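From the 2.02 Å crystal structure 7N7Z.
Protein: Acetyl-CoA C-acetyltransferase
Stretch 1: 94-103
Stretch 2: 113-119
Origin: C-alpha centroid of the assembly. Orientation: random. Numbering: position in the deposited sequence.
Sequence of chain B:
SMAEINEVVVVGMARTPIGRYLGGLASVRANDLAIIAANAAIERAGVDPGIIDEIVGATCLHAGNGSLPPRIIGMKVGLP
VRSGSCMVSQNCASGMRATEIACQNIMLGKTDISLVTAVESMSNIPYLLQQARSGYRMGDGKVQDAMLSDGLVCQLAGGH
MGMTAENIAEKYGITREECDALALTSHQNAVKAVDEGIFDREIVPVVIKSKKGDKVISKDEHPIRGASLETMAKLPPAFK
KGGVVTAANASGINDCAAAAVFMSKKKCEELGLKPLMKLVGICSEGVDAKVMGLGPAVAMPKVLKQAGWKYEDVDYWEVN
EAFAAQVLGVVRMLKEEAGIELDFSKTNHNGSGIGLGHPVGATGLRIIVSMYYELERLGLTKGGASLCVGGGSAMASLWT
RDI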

# COMPACT_ATOMS: atom_id res chain seq x y z
N SER B 94 -20.86 2.76 -20.84
CA SER B 94 -20.25 4.07 -20.69
C SER B 94 -20.12 4.77 -22.05
O SER B 94 -20.53 5.92 -22.21
CB SER B 94 -18.89 3.94 -20.02
OG SER B 94 -19.02 3.91 -18.61
N GLY B 95 -19.55 4.07 -23.03
CA GLY B 95 -19.36 4.66 -24.34
C GLY B 95 -20.66 5.00 -25.03
O GLY B 95 -20.72 5.96 -25.81
N MET B 96 -21.72 4.24 -24.76
CA MET B 96 -23.02 4.50 -25.38
C MET B 96 -23.74 5.65 -24.68
O MET B 96 -24.54 6.35 -25.32
CB MET B 96 -23.86 3.23 -25.36
CG MET B 96 -25.27 3.39 -25.93
SD MET B 96 -26.03 1.94 -26.71
CE MET B 96 -24.70 1.29 -27.72
N ARG B 97 -23.48 5.88 -23.39
CA ARG B 97 -24.05 7.02 -22.70
C ARG B 97 -23.31 8.31 -23.04
O ARG B 97 -23.93 9.37 -23.18
CB ARG B 97 -24.05 6.80 -21.18
CG ARG B 97 -24.86 7.82 -20.39
CD ARG B 97 -26.35 7.77 -20.74
NE ARG B 97 -27.12 8.83 -20.09
CZ ARG B 97 -27.76 8.70 -18.94
NH1 ARG B 97 -27.72 7.58 -18.24
NH2 ARG B 97 -28.46 9.73 -18.47
N ALA B 98 -21.98 8.24 -23.18
CA ALA B 98 -21.24 9.38 -23.70
C ALA B 98 -21.77 9.78 -25.07
O ALA B 98 -21.89 10.98 -25.37
CB ALA B 98 -19.75 9.04 -23.79
N THR B 99 -22.11 8.80 -25.91
CA THR B 99 -22.68 9.10 -27.21
C THR B 99 -24.00 9.84 -27.07
O THR B 99 -24.25 10.82 -27.79
CB THR B 99 -22.88 7.80 -28.00
OG1 THR B 99 -21.60 7.20 -28.25
CG2 THR B 99 -23.58 8.07 -29.32
N GLU B 100 -24.86 9.40 -26.15
CA GLU B 100 -26.14 10.07 -25.96
C GLU B 100 -25.95 11.50 -25.47
O GLU B 100 -26.53 12.44 -26.02
CB GLU B 100 -27.00 9.28 -24.97
CG GLU B 100 -28.47 9.67 -25.00
CD GLU B 100 -29.30 8.95 -23.95
OE1 GLU B 100 -30.43 8.53 -24.26
OE2 GLU B 100 -28.82 8.81 -22.80
N ILE B 101 -25.14 11.68 -24.43
CA ILE B 101 -24.93 13.01 -23.87
C ILE B 101 -24.47 13.97 -24.95
O ILE B 101 -24.97 15.10 -25.07
CB ILE B 101 -23.91 12.95 -22.71
CG1 ILE B 101 -24.52 12.21 -21.51
CG2 ILE B 101 -23.48 14.36 -22.30
CD1 ILE B 101 -23.49 11.72 -20.51
N ALA B 102 -23.50 13.55 -25.77
CA ALA B 102 -23.01 14.40 -26.84
C ALA B 102 -24.09 14.65 -27.89
O ALA B 102 -24.28 15.79 -28.33
CB ALA B 102 -21.78 13.77 -27.49
N CYS B 103 -24.81 13.60 -28.29
CA CYS B 103 -25.81 13.76 -29.34
C CYS B 103 -26.95 14.67 -28.88
O CYS B 103 -27.42 15.52 -29.65
CB CYS B 103 -26.34 12.39 -29.75
SG CYS B 103 -25.16 11.41 -30.73
N ILE B 113 -20.34 20.26 -33.03
CA ILE B 113 -19.43 19.14 -33.22
C ILE B 113 -18.99 18.66 -31.85
O ILE B 113 -18.51 19.45 -31.03
CB ILE B 113 -18.20 19.53 -34.07
CG1 ILE B 113 -18.64 20.36 -35.28
CG2 ILE B 113 -17.43 18.29 -34.49
CD1 ILE B 113 -17.49 20.84 -36.14
N SER B 114 -19.15 17.36 -31.59
CA SER B 114 -18.80 16.77 -30.31
C SER B 114 -17.93 15.55 -30.54
O SER B 114 -18.25 14.69 -31.37
CB SER B 114 -20.05 16.37 -29.52
OG SER B 114 -20.72 17.52 -29.01
N LEU B 115 -16.82 15.47 -29.80
CA LEU B 115 -15.97 14.30 -29.80
C LEU B 115 -16.38 13.39 -28.64
O LEU B 115 -16.59 13.87 -27.52
CB LEU B 115 -14.50 14.70 -29.66
CG LEU B 115 -13.50 13.55 -29.44
CD1 LEU B 115 -13.57 12.54 -30.57
CD2 LEU B 115 -12.09 14.10 -29.29
N VAL B 116 -16.52 12.10 -28.92
CA VAL B 116 -16.82 11.10 -27.90
C VAL B 116 -15.68 10.10 -27.88
O VAL B 116 -15.36 9.49 -28.90
CB VAL B 116 -18.16 10.40 -28.15
CG1 VAL B 116 -18.40 9.33 -27.10
CG2 VAL B 116 -19.29 11.41 -28.17
N THR B 117 -15.05 9.95 -26.72
CA THR B 117 -14.01 8.95 -26.51
C THR B 117 -14.49 7.93 -25.49
O THR B 117 -15.16 8.29 -24.51
CB THR B 117 -12.70 9.58 -26.04
OG1 THR B 117 -12.91 10.26 -24.79
CG2 THR B 117 -12.18 10.56 -27.07
N ALA B 118 -14.16 6.67 -25.72
CA ALA B 118 -14.54 5.58 -24.82
C ALA B 118 -13.33 4.67 -24.67
O ALA B 118 -12.83 4.14 -25.67
CB ALA B 118 -15.74 4.81 -25.37
N VAL B 119 -12.86 4.48 -23.44
CA VAL B 119 -11.59 3.80 -23.21
C VAL B 119 -11.66 3.01 -21.92
O VAL B 119 -12.35 3.40 -20.96
CB VAL B 119 -10.41 4.80 -23.18
CG1 VAL B 119 -10.55 5.75 -22.00
CG2 VAL B 119 -9.09 4.05 -23.11

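Helix 94-103 packs against strand 113-119 nearly antiparallel, at 169° between their N-to-C directions, with the axes 8.0 Å apart at closest approach. No hydrogen bond crosses between the two stretches; they meet through small and apolar groups that together bury 257 Å². The strand alternates in the usual way: the CA-to-CB bonds of Ser 114, Val 116 and Ala 118 point toward the helix, while those of Leu 115 and Thr 117 point away. The helix answers with Gly 95, Ala 98, Thr 99 and Ala 102, residues spaced three and four apart so that they recur on one side of the helix.

Val 116 is the centre of the contact and has the largest covered area, 75 Å². Its chi1 of 178° (t) spreads the two methyls along the helix. CG1 lies 3.6 Å from Ala 98 CB and also reaches the backbone, 3.9 Å from Thr 99 N and 4.3 Å from Gly 95 O. CG2 extends in the other direction, to 3.5 Å from Ala 102 CB. The branched side chain thus fits between two alanines one turn apart, whose single methyls fill the space beside it while letting the strand come near.

At one end of the contact the backbones draw closest, with Gly 95 CA 4.9 Å from Ala 118 CA. Gly 95 has no side chain, and its CA rests 3.8 Å from Ala 118 CB. A CB built ideally on Gly 95 would lie only 3.0 Å from that same Ala 118 CB, too tight for two carbons, so the bare CA suits this approach. At the other end, Ala 102 CB meets Ser 114 CB at 3.7 Å. Ser 114 adopts chi1 of -73° (m) and presents its CB to the alanine; its OG is hydrogen-bonded to a residue adjoining the stretches, so the polar atom is satisfied although the residue is buried.

Thr 99 settles its own hydroxyl within the helix. With chi1 at -64° (m), OG1 turns back along the helix and donates to Gly 95 O at 2.9 Å, the same carbonyl that accepts from Thr 99 N at 3.2 Å. This pairing lets a polar side chain sit beside a valine: Thr 99 OG1 is 4.0 Å from Val 116 CG1, a van der Waals neighbour.

Met 96, Arg 97 and Glu 100 make no contact with the strand. Met 96 and Glu 100 direct CA-to-CB away from the strand, and the t chi1 of Glu 100 (-164°) accompanies an extended chi2 of -176°. Its OE2 lies 3.2 Å from Arg 97 NE in a salt bridge, but well out of the guanidinium plane, so the attraction is one of charge without an N-H aimed at the oxygen. Arg 97 NH1 and NH2 and Glu 100 OE1 are hydrogen-bonded elsewhere in the structure.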